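Local coordinates for protein possible metal-dependent hydrolase (Veillonella parvula, PDB 3RPC) that probably acts as a zinc-dependent hydrolase of the metallo-beta-lactamase superfamily, holding two zinc ions in a site of histidines and aspartates, at residues A[14-19]-A[63-68]; A[89-94]-A[118-123]; A[185-190]-A[215-220]; A[208-213]-A[247-252]. One frame throughout, in Å; residues are numbered along the deposited sequence. Where two conformers were deposited one is given.

Interaction 1 of 4, residues A[14-19]-A[63-68]; sequences TGKLTI and SNVTAV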
loop_
_atom_site.group_PDB
_atom_site.type_symbol
_atom_site.label_atom_id
_atom_site.label_comp_id
_atom_site.label_asym_id
_atom_site.label_seq_id
_atom_site.Cartn_x
_atom_site.Cartn_y
_atom_site.Cartn_z
ATOM N N THR A 14 11.483 5.165 18.871
ATOM C CA THR A 14 12.628 4.289 19.087
ATOM C C THR A 14 12.336 3.366 20.258
ATOM O O THR A 14 11.939 3.817 21.325
ATOM C CB THR A 14 13.904 5.098 19.393
ATOM O OG1 THR A 14 14.143 6.039 18.343
ATOM C CG2 THR A 14 15.127 4.179 19.545
ATOM N N GLY A 15 12.537 2.070 20.048
ATOM C CA GLY A 15 12.307 1.082 21.086
ATOM C C GLY A 15 13.153 -0.145 20.841
ATOM O O GLY A 15 13.770 -0.270 19.786
ATOM N N LYS A 16 13.198 -1.040 21.822
ATOM C CA LYS A 16 13.881 -2.318 21.665
ATOM C C LYS A 16 12.872 -3.432 21.905
ATOM O O LYS A 16 12.299 -3.542 22.997
ATOM C CB LYS A 16 15.068 -2.433 22.634
ATOM C CG LYS A 16 16.185 -1.422 22.355
ATOM C CD LYS A 16 17.187 -1.318 23.522
ATOM C CE LYS A 16 18.000 -2.579 23.691
ATOM N NZ LYS A 16 19.016 -2.370 24.772
ATOM N N LEU A 17 12.635 -4.231 20.866
ATOM C CA LEU A 17 11.684 -5.326 20.923
ATOM C C LEU A 17 12.450 -6.624 21.031
ATOM O O LEU A 17 13.205 -6.985 20.128
ATOM C CB LEU A 17 10.813 -5.341 19.663
ATOM C CG LEU A 17 9.819 -6.498 19.530
ATOM C CD1 LEU A 17 8.776 -6.425 20.645
ATOM C CD2 LEU A 17 9.134 -6.482 18.161
ATOM N N THR A 18 12.267 -7.327 22.140
ATOM C CA THR A 18 12.961 -8.599 22.325
ATOM C C THR A 18 11.963 -9.715 22.158
ATOM O O THR A 18 10.919 -9.727 22.806
ATOM C CB THR A 18 13.600 -8.725 23.717
ATOM O OG1 THR A 18 14.559 -7.677 23.913
ATOM C CG2 THR A 18 14.298 -10.080 23.852
ATOM N N ILE A 19 12.281 -10.648 21.271
ATOM C CA ILE A 19 11.442 -11.812 21.047
ATOM C C ILE A 19 12.409 -12.973 21.061
ATOM O O ILE A 19 13.343 -13.014 20.260
ATOM C CB ILE A 19 10.732 -11.757 19.691
ATOM C CG1 ILE A 19 9.823 -10.535 19.605
ATOM C CG2 ILE A 19 9.916 -13.024 19.460
ATOM C CD1 ILE A 19 9.194 -10.359 18.222
ATOM N N SER A 63 23.561 -2.343 24.008
ATOM C CA SER A 63 24.153 -3.571 24.559
ATOM C C SER A 63 23.796 -4.888 23.855
ATOM O O SER A 63 24.667 -5.537 23.263
ATOM C CB SER A 63 23.901 -3.676 26.073
ATOM O OG SER A 63 22.551 -3.393 26.407
ATOM N N ASN A 64 22.532 -5.290 23.932
ATOM C CA ASN A 64 22.111 -6.600 23.426
ATOM C C ASN A 64 21.356 -6.551 22.103
ATOM O O ASN A 64 20.573 -7.453 21.790
ATOM C CB ASN A 64 21.250 -7.324 24.467
ATOM C CG ASN A 64 22.077 -8.011 25.536
ATOM O OD1 ASN A 64 23.013 -8.756 25.232
ATOM N ND2 ASN A 64 21.738 -7.762 26.799
ATOM N N VAL A 65 21.594 -5.505 21.321
ATOM C CA VAL A 65 20.922 -5.380 20.026
ATOM C C VAL A 65 21.447 -6.419 19.030
ATOM O O VAL A 65 22.662 -6.546 18.838
ATOM C CB VAL A 65 21.057 -3.946 19.465
ATOM C CG1 VAL A 65 20.491 -3.855 18.055
ATOM C CG2 VAL A 65 20.353 -2.951 20.382
ATOM N N THR A 66 20.520 -7.161 18.419
ATOM C CA THR A 66 20.803 -8.223 17.452
ATOM C C THR A 66 20.617 -7.734 16.021
ATOM O O THR A 66 21.265 -8.221 15.090
ATOM C CB THR A 66 19.804 -9.397 17.605
ATOM O OG1 THR A 66 19.557 -9.661 18.990
ATOM C CG2 THR A 66 20.346 -10.651 16.927
ATOM N N ALA A 67 19.684 -6.802 15.841
ATOM C CA ALA A 67 19.363 -6.300 14.510
ATOM C C ALA A 67 18.640 -4.981 14.652
ATOM O O ALA A 67 18.179 -4.641 15.738
ATOM C CB ALA A 67 18.503 -7.299 13.743
ATOM N N VAL A 68 18.575 -4.235 13.560
ATOM C CA VAL A 68 17.885 -2.954 13.557
ATOM C C VAL A 68 16.762 -3.014 12.526
ATOM O O VAL A 68 16.910 -3.621 11.467
ATOM C CB VAL A 68 18.859 -1.815 13.200
ATOM C CG1 VAL A 68 18.186 -0.470 13.342
ATOM C CG2 VAL A 68 20.089 -1.862 14.097
#

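Interaction 2 of 4, residues A[89-94]-A[118-123]; sequences SLPIFV and LEFNGI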
loop_
_atom_site.group_PDB
_atom_site.type_symbol
_atom_site.label_atom_id
_atom_site.label_comp_id
_atom_site.label_asym_id
_atom_site.label_seq_id
_atom_site.Cartn_x
_atom_site.Cartn_y
_atom_site.Cartn_z
ATOM N N SER A 89 28.056 -3.752 11.253
ATOM C CA SER A 89 27.849 -5.137 10.859
ATOM C C SER A 89 26.488 -5.707 11.281
ATOM O O SER A 89 26.141 -6.819 10.889
ATOM C CB SER A 89 28.983 -6.013 11.399
ATOM O OG SER A 89 29.037 -5.911 12.804
ATOM N N LEU A 90 25.714 -4.958 12.066
ATOM C CA LEU A 90 24.395 -5.444 12.473
ATOM C C LEU A 90 23.445 -5.475 11.288
ATOM O O LEU A 90 23.436 -4.553 10.474
ATOM C CB LEU A 90 23.789 -4.558 13.556
ATOM C CG LEU A 90 24.382 -4.698 14.954
ATOM C CD1 LEU A 90 23.775 -3.662 15.886
ATOM C CD2 LEU A 90 24.150 -6.117 15.476
ATOM N N PRO A 91 22.642 -6.540 11.180
ATOM C CA PRO A 91 21.618 -6.563 10.128
ATOM C C PRO A 91 20.639 -5.399 10.305
ATOM O O PRO A 91 20.153 -5.166 11.412
ATOM C CB PRO A 91 20.895 -7.894 10.368
ATOM C CG PRO A 91 21.893 -8.730 11.110
ATOM C CD PRO A 91 22.635 -7.768 11.988
ATOM N N ILE A 92 20.365 -4.686 9.215
ATOM C CA ILE A 92 19.413 -3.578 9.204
ATOM C C ILE A 92 18.291 -3.936 8.246
ATOM O O ILE A 92 18.539 -4.164 7.069
ATOM C CB ILE A 92 20.062 -2.275 8.693
ATOM C CG1 ILE A 92 21.472 -2.084 9.277
ATOM C CG2 ILE A 92 19.155 -1.074 8.966
ATOM C CD1 ILE A 92 21.520 -1.966 10.804
ATOM N N PHE A 93 17.060 -3.967 8.748
ATOM C CA PHE A 93 15.904 -4.303 7.927
ATOM C C PHE A 93 15.255 -3.010 7.469
ATOM O O PHE A 93 15.021 -2.118 8.277
ATOM C CB PHE A 93 14.915 -5.142 8.741
ATOM C CG PHE A 93 15.416 -6.531 9.025
ATOM C CD1 PHE A 93 15.204 -7.550 8.115
ATOM C CD2 PHE A 93 16.094 -6.811 10.199
ATOM C CE1 PHE A 93 15.677 -8.829 8.358
ATOM C CE2 PHE A 93 16.571 -8.094 10.454
ATOM C CZ PHE A 93 16.354 -9.103 9.534
ATOM N N VAL A 94 14.986 -2.911 6.173
ATOM C CA VAL A 94 14.468 -1.684 5.584
ATOM C C VAL A 94 13.300 -1.982 4.645
ATOM O O VAL A 94 13.015 -3.140 4.346
ATOM C CB VAL A 94 15.577 -0.922 4.819
ATOM C CG1 VAL A 94 16.742 -0.589 5.751
ATOM C CG2 VAL A 94 16.057 -1.733 3.607
ATOM N N LEU A 118 10.666 -11.634 5.624
ATOM C CA LEU A 118 11.982 -12.252 5.772
ATOM C C LEU A 118 11.996 -13.019 7.079
ATOM O O LEU A 118 11.211 -12.726 7.988
ATOM C CB LEU A 118 13.092 -11.197 5.799
ATOM C CG LEU A 118 13.327 -10.409 4.507
ATOM C CD1 LEU A 118 14.369 -9.333 4.714
ATOM C CD2 LEU A 118 13.717 -11.338 3.350
ATOM N N GLU A 119 12.870 -14.011 7.172
ATOM C CA GLU A 119 13.050 -14.726 8.424
ATOM C C GLU A 119 14.377 -14.335 9.056
ATOM O O GLU A 119 15.372 -14.107 8.361
ATOM C CB GLU A 119 12.982 -16.238 8.200
ATOM C CG GLU A 119 12.741 -17.033 9.473
ATOM C CD GLU A 119 11.968 -18.316 9.222
ATOM O OE1 GLU A 119 11.565 -18.553 8.063
ATOM O OE2 GLU A 119 11.759 -19.084 10.185
ATOM N N PHE A 120 14.384 -14.249 10.377
ATOM C CA PHE A 120 15.592 -13.898 11.103
ATOM C C PHE A 120 15.562 -14.596 12.446
ATOM O O PHE A 120 14.718 -14.288 13.288
ATOM C CB PHE A 120 15.672 -12.377 11.303
ATOM C CG PHE A 120 16.950 -11.916 11.947
ATOM C CD1 PHE A 120 18.153 -11.993 11.261
ATOM C CD2 PHE A 120 16.956 -11.405 13.238
ATOM C CE1 PHE A 120 19.335 -11.575 11.850
ATOM C CE2 PHE A 120 18.136 -10.975 13.831
ATOM C CZ PHE A 120 19.330 -11.065 13.140
ATOM N N ASN A 121 16.464 -15.554 12.639
ATOM C CA ASN A 121 16.557 -16.248 13.916
ATOM C C ASN A 121 15.221 -16.800 14.409
ATOM O O ASN A 121 14.915 -16.741 15.604
ATOM C CB ASN A 121 17.180 -15.335 14.978
ATOM C CG ASN A 121 18.598 -14.931 14.641
ATOM O OD1 ASN A 121 19.293 -15.619 13.894
ATOM N ND2 ASN A 121 19.042 -13.811 15.203
ATOM N N GLY A 122 14.443 -17.351 13.486
ATOM C CA GLY A 122 13.178 -17.984 13.816
ATOM C C GLY A 122 12.015 -17.014 13.871
ATOM O O GLY A 122 10.879 -17.417 14.103
ATOM N N ILE A 123 12.298 -15.734 13.659
ATOM C CA ILE A 123 11.264 -14.708 13.694
ATOM C C ILE A 123 10.933 -14.269 12.283
ATOM O O ILE A 123 11.834 -13.967 11.495
ATOM C CB ILE A 123 11.732 -13.481 14.489
ATOM C CG1 ILE A 123 12.092 -13.895 15.915
ATOM C CG2 ILE A 123 10.652 -12.382 14.480
ATOM C CD1 ILE A 123 13.088 -12.990 16.565
#

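Interaction 3 of 4, residues A[185-190]-A[215-220]; sequences NVIIMN and VRKPEA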
loop_
_atom_site.group_PDB
_atom_site.type_symbol
_atom_site.label_atom_id
_atom_site.label_comp_id
_atom_site.label_asym_id
_atom_site.label_seq_id
_atom_site.Cartn_x
_atom_site.Cartn_y
_atom_site.Cartn_z
ATOM N N ASN A 185 -1.349 -9.696 18.608
ATOM C CA ASN A 185 -1.646 -9.715 20.035
ATOM C C ASN A 185 -1.098 -8.485 20.747
ATOM O O ASN A 185 -1.549 -8.145 21.841
ATOM C CB ASN A 185 -1.060 -10.982 20.663
ATOM C CG ASN A 185 -1.426 -12.228 19.886
ATOM O OD1 ASN A 185 -0.574 -12.845 19.256
ATOM N ND2 ASN A 185 -2.703 -12.593 19.907
ATOM N N VAL A 186 -0.114 -7.836 20.123
ATOM C CA VAL A 186 0.492 -6.608 20.641
ATOM C C VAL A 186 0.552 -5.615 19.495
ATOM O O VAL A 186 0.992 -5.970 18.399
ATOM C CB VAL A 186 1.921 -6.863 21.169
ATOM C CG1 VAL A 186 2.571 -5.556 21.661
ATOM C CG2 VAL A 186 1.893 -7.901 22.278
ATOM N N ILE A 187 0.096 -4.388 19.729
ATOM C CA ILE A 187 0.021 -3.398 18.661
ATOM C C ILE A 187 0.692 -2.109 19.105
ATOM O O ILE A 187 0.216 -1.446 20.027
ATOM C CB ILE A 187 -1.452 -3.138 18.270
ATOM C CG1 ILE A 187 -2.118 -4.467 17.878
ATOM C CG2 ILE A 187 -1.548 -2.099 17.145
ATOM C CD1 ILE A 187 -3.631 -4.351 17.633
ATOM N N ILE A 188 1.807 -1.771 18.463
ATOM C CA ILE A 188 2.585 -0.593 18.825
ATOM C C ILE A 188 2.235 0.508 17.825
ATOM O O ILE A 188 2.489 0.361 16.626
ATOM C CB ILE A 188 4.099 -0.899 18.787
ATOM C CG1 ILE A 188 4.431 -2.045 19.744
ATOM C CG2 ILE A 188 4.905 0.334 19.151
ATOM C CD1 ILE A 188 5.825 -2.624 19.535
HETATM N N MSE A 189 1.639 1.593 18.325
HETATM C CA MSE A 189 1.063 2.648 17.491
HETATM C C MSE A 189 1.739 3.989 17.712
HETATM O O MSE A 189 2.047 4.350 18.852
HETATM C CB MSE A 189 -0.415 2.838 17.847
HETATM C CG MSE A 189 -1.255 1.580 17.865
HETATM SE SE MSE A 189 -3.058 2.020 18.483
HETATM C CE MSE A 189 -3.587 3.289 17.091
ATOM N N ASN A 190 1.964 4.722 16.629
ATOM C CA ASN A 190 2.519 6.069 16.691
ATOM C C ASN A 190 1.375 7.073 16.783
ATOM O O ASN A 190 0.717 7.368 15.782
ATOM C CB ASN A 190 3.382 6.327 15.457
ATOM C CG ASN A 190 4.656 5.493 15.470
ATOM O OD1 ASN A 190 5.070 5.007 16.531
ATOM N ND2 ASN A 190 5.288 5.328 14.309
ATOM N N VAL A 215 -11.609 -1.170 19.660
ATOM C CA VAL A 215 -12.817 -1.790 19.127
ATOM C C VAL A 215 -12.450 -2.929 18.182
ATOM O O VAL A 215 -13.035 -4.017 18.241
ATOM C CB VAL A 215 -13.690 -0.772 18.385
ATOM C CG1 VAL A 215 -14.848 -1.470 17.672
ATOM C CG2 VAL A 215 -14.208 0.285 19.356
ATOM N N ARG A 216 -11.471 -2.693 17.315
ATOM C CA ARG A 216 -11.120 -3.715 16.327
ATOM C C ARG A 216 -10.476 -4.944 16.956
ATOM O O ARG A 216 -10.760 -6.072 16.554
ATOM C CB ARG A 216 -10.216 -3.150 15.227
ATOM C CG ARG A 216 -10.141 -4.027 13.978
ATOM C CD ARG A 216 -11.413 -3.938 13.134
ATOM N NE ARG A 216 -11.513 -2.651 12.458
ATOM C CZ ARG A 216 -12.307 -1.656 12.839
ATOM N NH1 ARG A 216 -12.307 -0.517 12.167
ATOM N NH2 ARG A 216 -13.108 -1.800 13.892
ATOM N N LYS A 217 -9.625 -4.720 17.955
ATOM C CA LYS A 217 -8.859 -5.789 18.582
ATOM C C LYS A 217 -8.972 -5.707 20.098
ATOM O O LYS A 217 -8.037 -5.280 20.776
ATOM C CB LYS A 217 -7.390 -5.704 18.153
ATOM C CG LYS A 217 -7.175 -5.980 16.670
ATOM C CD LYS A 217 -7.539 -7.426 16.334
ATOM C CE LYS A 217 -7.238 -7.762 14.889
ATOM N NZ LYS A 217 -7.822 -9.079 14.502
ATOM N N PRO A 218 -10.132 -6.116 20.640
ATOM C CA PRO A 218 -10.407 -5.959 22.075
ATOM C C PRO A 218 -9.470 -6.746 22.987
ATOM O O PRO A 218 -9.393 -6.440 24.176
ATOM C CB PRO A 218 -11.836 -6.502 22.224
ATOM C CG PRO A 218 -12.408 -6.474 20.859
ATOM C CD PRO A 218 -11.278 -6.693 19.915
ATOM N N GLU A 219 -8.776 -7.748 22.458
ATOM C CA GLU A 219 -7.899 -8.551 23.300
ATOM C C GLU A 219 -6.422 -8.201 23.148
ATOM O O GLU A 219 -5.580 -8.757 23.845
ATOM C CB GLU A 219 -8.110 -10.042 23.032
ATOM C CG GLU A 219 -9.491 -10.523 23.451
ATOM C CD GLU A 219 -10.041 -11.593 22.528
ATOM O OE1 GLU A 219 -11.147 -11.389 21.983
ATOM O OE2 GLU A 219 -9.370 -12.634 22.347
ATOM N N ALA A 220 -6.112 -7.283 22.238
ATOM C CA ALA A 220 -4.722 -6.921 21.990
ATOM C C ALA A 220 -4.195 -5.989 23.070
ATOM O O ALA A 220 -4.947 -5.205 23.660
ATOM C CB ALA A 220 -4.568 -6.276 20.611
HETATM O O HOH W 1 -4.504 -10.999 21.559
#

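Interaction 4 of 4, residues A[208-213]-A[247-252]; sequences KDIGRM and NNIESH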
loop_
_atom_site.group_PDB
_atom_site.type_symbol
_atom_site.label_atom_id
_atom_site.label_comp_id
_atom_site.label_asym_id
_atom_site.label_seq_id
_atom_site.Cartn_x
_atom_site.Cartn_y
_atom_site.Cartn_z
ATOM N N LYS A 208 -8.144 9.197 18.193
ATOM C CA LYS A 208 -9.238 8.552 17.463
ATOM C C LYS A 208 -8.862 7.127 17.068
ATOM O O LYS A 208 -9.669 6.194 17.169
ATOM C CB LYS A 208 -9.608 9.354 16.221
ATOM C CG LYS A 208 -10.875 8.888 15.540
ATOM C CD LYS A 208 -11.279 9.851 14.424
ATOM C CE LYS A 208 -11.250 11.305 14.891
ATOM N NZ LYS A 208 -12.347 11.645 15.840
ATOM N N ASP A 209 -7.622 6.964 16.615
ATOM C CA ASP A 209 -7.114 5.661 16.205
ATOM C C ASP A 209 -6.961 4.693 17.369
ATOM O O ASP A 209 -7.184 3.494 17.220
ATOM C CB ASP A 209 -5.790 5.846 15.466
ATOM C CG ASP A 209 -5.915 6.872 14.362
ATOM O OD1 ASP A 209 -6.385 6.493 13.271
ATOM O OD2 ASP A 209 -5.625 8.066 14.598
ATOM N N ILE A 210 -6.573 5.208 18.531
ATOM C CA ILE A 210 -6.474 4.353 19.696
ATOM C C ILE A 210 -7.842 3.778 20.041
ATOM O O ILE A 210 -7.979 2.590 20.302
ATOM C CB ILE A 210 -5.909 5.116 20.900
ATOM C CG1 ILE A 210 -4.496 5.606 20.598
ATOM C CG2 ILE A 210 -5.939 4.242 22.161
ATOM C CD1 ILE A 210 -3.869 6.379 21.756
ATOM N N GLY A 211 -8.867 4.626 20.038
ATOM C CA GLY A 211 -10.197 4.142 20.350
ATOM C C GLY A 211 -10.628 3.095 19.335
ATOM O O GLY A 211 -11.219 2.069 19.692
ATOM N N ARG A 212 -10.317 3.347 18.065
ATOM C CA ARG A 212 -10.747 2.442 17.002
ATOM C C ARG A 212 -10.006 1.121 17.115
ATOM O O ARG A 212 -10.574 0.056 16.857
ATOM C CB ARG A 212 -10.517 3.073 15.623
ATOM C CG ARG A 212 -11.171 2.313 14.473
ATOM C CD ARG A 212 -10.905 2.981 13.129
ATOM N NE ARG A 212 -11.323 4.386 13.128
ATOM C CZ ARG A 212 -10.474 5.408 13.033
ATOM N NH1 ARG A 212 -9.168 5.185 12.894
ATOM N NH2 ARG A 212 -10.928 6.653 13.058
HETATM N N MSE A 213 -8.737 1.181 17.509
HETATM C CA MSE A 213 -7.953 -0.043 17.632
HETATM C C MSE A 213 -8.503 -0.954 18.725
HETATM O O MSE A 213 -8.478 -2.185 18.602
HETATM C CB MSE A 213 -6.475 0.266 17.919
HETATM C CG MSE A 213 -5.540 -0.937 17.799
HETATM SE SE MSE A 213 -5.456 -1.558 15.947
HETATM C CE MSE A 213 -4.378 -0.172 15.186
ATOM N N ASN A 247 -12.519 7.080 28.366
ATOM C CA ASN A 247 -13.190 6.040 27.596
ATOM C C ASN A 247 -13.117 4.650 28.215
ATOM O O ASN A 247 -13.576 3.668 27.618
ATOM C CB ASN A 247 -12.673 6.004 26.161
ATOM C CG ASN A 247 -13.212 7.139 25.340
ATOM O OD1 ASN A 247 -14.417 7.201 25.088
ATOM N ND2 ASN A 247 -12.342 8.050 24.926
ATOM N N ASN A 248 -12.561 4.569 29.420
ATOM C CA ASN A 248 -12.523 3.311 30.161
ATOM C C ASN A 248 -11.744 2.223 29.442
ATOM O O ASN A 248 -12.075 1.037 29.542
ATOM C CB ASN A 248 -13.944 2.832 30.447
ATOM C CG ASN A 248 -14.805 3.933 31.019
ATOM O OD1 ASN A 248 -14.543 4.410 32.125
ATOM N ND2 ASN A 248 -15.825 4.350 30.273
ATOM N N ILE A 249 -10.686 2.619 28.741
ATOM C CA ILE A 249 -9.878 1.646 28.002
ATOM C C ILE A 249 -8.426 1.558 28.471
ATOM O O ILE A 249 -7.546 1.087 27.737
ATOM C CB ILE A 249 -9.956 1.903 26.476
ATOM C CG1 ILE A 249 -9.565 3.348 26.137
ATOM C CG2 ILE A 249 -11.367 1.600 25.968
ATOM C CD1 ILE A 249 -9.572 3.662 24.624
ATOM N N GLU A 250 -8.178 1.978 29.708
ATOM C CA GLU A 250 -6.824 1.929 30.255
ATOM C C GLU A 250 -6.244 0.519 30.315
ATOM O O GLU A 250 -5.031 0.345 30.216
ATOM C CB GLU A 250 -6.799 2.546 31.648
ATOM C CG GLU A 250 -6.933 4.044 31.632
ATOM C CD GLU A 250 -7.216 4.612 33.005
ATOM O OE1 GLU A 250 -6.605 5.643 33.359
ATOM O OE2 GLU A 250 -8.060 4.031 33.720
ATOM N N SER A 251 -7.096 -0.487 30.503
ATOM C CA SER A 251 -6.604 -1.862 30.568
ATOM C C SER A 251 -6.115 -2.358 29.207
ATOM O O SER A 251 -5.388 -3.355 29.125
ATOM C CB SER A 251 -7.679 -2.808 31.098
ATOM O OG SER A 251 -7.972 -2.532 32.457
ATOM N N HIS A 252 -6.524 -1.668 28.144
ATOM C CA HIS A 252 -6.187 -2.056 26.774
ATOM C C HIS A 252 -4.974 -1.320 26.221
ATOM O O HIS A 252 -4.327 -1.808 25.300
ATOM C CB HIS A 252 -7.362 -1.770 25.831
ATOM C CG HIS A 252 -8.601 -2.532 26.154
ATOM N ND1 HIS A 252 -9.008 -3.638 25.436
ATOM C CD2 HIS A 252 -9.548 -2.329 27.102
ATOM C CE1 HIS A 252 -10.145 -4.089 25.937
ATOM N NE2 HIS A 252 -10.494 -3.313 26.950
#

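Interaction 1 of 4, residues A[14-19]-A[63-68]
Lys-16 meets Val-65 and Ser-63 through the end of its side chain, which bends at chi3, and the two meetings differ in kind. The apolar part is made by its last methylene: CE lies 4.1 Å from CG2 of Val-65, and the two side chains cross at about a right angle, so the touch is confined to this pair of atoms. Chi1 of Val-65 (174°) sets CG1 anti to the backbone N and CG2 beside it, and CG2 is the branch that meets the lysine. The fold explains the spacing. In the mixed sheet, strand 22-26 runs between strands 14-19 and 67-69, so these two do not pair, and the lysine reaches the chain ahead of strand 67-69, on its way from helix 58-62. The nearest CA atoms, those of Lys-16 and Val-65, are 7.9 Å apart. Gly-15 and Leu-17 bond instead to Ile-26 and Phe-24 of the intervening strand. The polar part is proximity without a bond: NZ of Lys-16 stands 4.0 Å from OG of Ser-63. The bend at chi3 (68°) turns the ammonium toward the end of helix 58-62, where NZ donates to the backbone O of Leu-61, while OG of Ser-63 is hydrogen-bonded to the O of Asp-60.

Interaction 2 of 4, residues A[89-94]-A[118-123]
Phe-93 and Phe-120 meet from strands of two different sheets, with their backbones well apart: the CA atoms of Pro-91 and Phe-120 are 9.5 Å apart, those of Phe-93 and Leu-118 9.1 Å, and no hydrogen bond crosses. The two phenylalanine rings form a T-shaped (edge-to-face) pair, with centroids 5.4 Å apart and planes at 76°. Phe-93 supplies the edge, its CZ reaching to 3.8 Å from CG of Phe-120, while its CE2 stands over one face of that ring, displaced toward the rim. Asn-121 ND2 lies 3.2 Å above the opposite face. Phe-120 comes in with CG anti to its backbone N (chi1 -175°), which carries the ring across to Phe-93. Another part of the edge of Phe-93 receives Leu-118, whose CD1 is 3.9 Å from CE1. Pro-91 adds its CG, 3.9 Å from CE1 of Phe-120. A type I' turn from Phe-120 to Ile-123, closed by reciprocal backbone bonds, links strands 117-120 and 123-128. Arg-112, Ala-67 and Phe-24 also pack on Phe-120, placing it between the sheets of the metallo-beta-lactamase sandwich. With only carbon atoms meeting across the two segments, cohesion probably rests on burial and the edge-to-face attraction.

Interaction 3 of 4, residues A[185-190]-A[215-220]
The beta-alpha-beta unit of strand 186-190, helix 207-216 and strand 221-225 holds this contact, which joins its first strand, and Asn-185 just before it, to the turn leading from the helix into the second. Ile-187 and Ala-220 make the apolar part: CD1 of Ile-187 lies 3.7 Å from CB of Ala-220. The same methyl also reaches CG of Lys-217, at 4.0 Å, the side chains crossing at about a right angle. CG1 of Ile-187 is anti to the carbonyl carbon (chi1 -56°), and the extended chi2 carries CD1 to both partners. Lys-217 begins toward the strand, but a bend at chi2 (-65°) leads its end away to a salt bridge with Asp-183, so only its aliphatic base packs. Backbone meets backbone just before the strand, where CA of Ala-220 makes a CH...O contact of 3.4 Å with O of Asn-185. A water accepts from ND2 of Asn-185 at 2.9 Å and donates weakly to O of Glu-219, while OD1 of Asn-185 accepts from N of Thr-162. After the helix, a type I turn from Lys-217 to Ala-220, closed by Ala-220 N to Lys-217 O, delivers the chain to Lys-221, whose backbone bonds to those of Asn-185 and Ile-187. Two parallel neighbouring strands connected through a helix packed on their sheet are the mark of a beta-alpha-beta crossover, here within a metallo-beta-lactamase fold.

Interaction 4 of 4, residues A[208-213]-A[247-252]
Ile-210 and Gly-211 are the points at which residues 208-213 of helix 207-216 touch Ile-249. Asp-209, one step earlier, is turned to another side: its OD2 accepts from N of Gly-206, just ahead of the helix. At Ile-210, CG2 comes within 4.4 Å of CD1 of Ile-249, a loose apolar touch, while the residue also packs on Val-240 of helix 237-246. Next comes Gly-211, whose CA approaches the same CD1 to 4.3 Å; with no side chain on this glycine, the methyl of Ile-249 meets the helix backbone itself. The methyl gets there because chi1 of Ile-249 (55°) sets CG1 between the backbone N and the carbonyl carbon, and the extended chi2 takes CD1 on to the helix. Arg-212 forms a salt bridge to Asp-209, 3.1 Å between NH1 and OD1, with a bent N-H...O angle of 140°. The aspartate oxygen lies near the guanidinium plane, but the donor comes in 46° out of the carboxylate plane; Arg-212 also makes a cation-pi contact with Trp-171. Met-213, a selenomethionine, faces the sheet, on Ile-187 and Met-189. Across the contact, Asn-248 has positive phi and Ile-249 N bonds back to Ile-244 O, with Asn-248 N to Lys-245 O. This is a Schellman motif ending helix 237-246, and its following apolar residue, Ile-249, packs on Ile-244 as well as on the neighbouring helix.

Interactions 1 and 2 share a sheet, since strands 67-69 and 92-94 are neighbours in it and Val-68 bonds to Pro-91 and Phe-93. Interaction 1 nevertheless lies at the surface, where a lysine joins one apolar touch to polar ends held elsewhere, whereas interaction 2 is partly buried and purely apolar, spanning the two sheets. Interactions 3 and 4, partly buried like interaction 2, both use helix 207-216, and their centres are 9 Å apart; Ile-187 of interaction 3 packs on Met-213 of interaction 4. Interaction 3 mixes apolar, CH...O and water-mediated contacts, while interaction 4 is a sparse helix-to-loop touch. Interactions 2 and 4 lie on opposite sides of the chain's centre, 32 Å apart between centres.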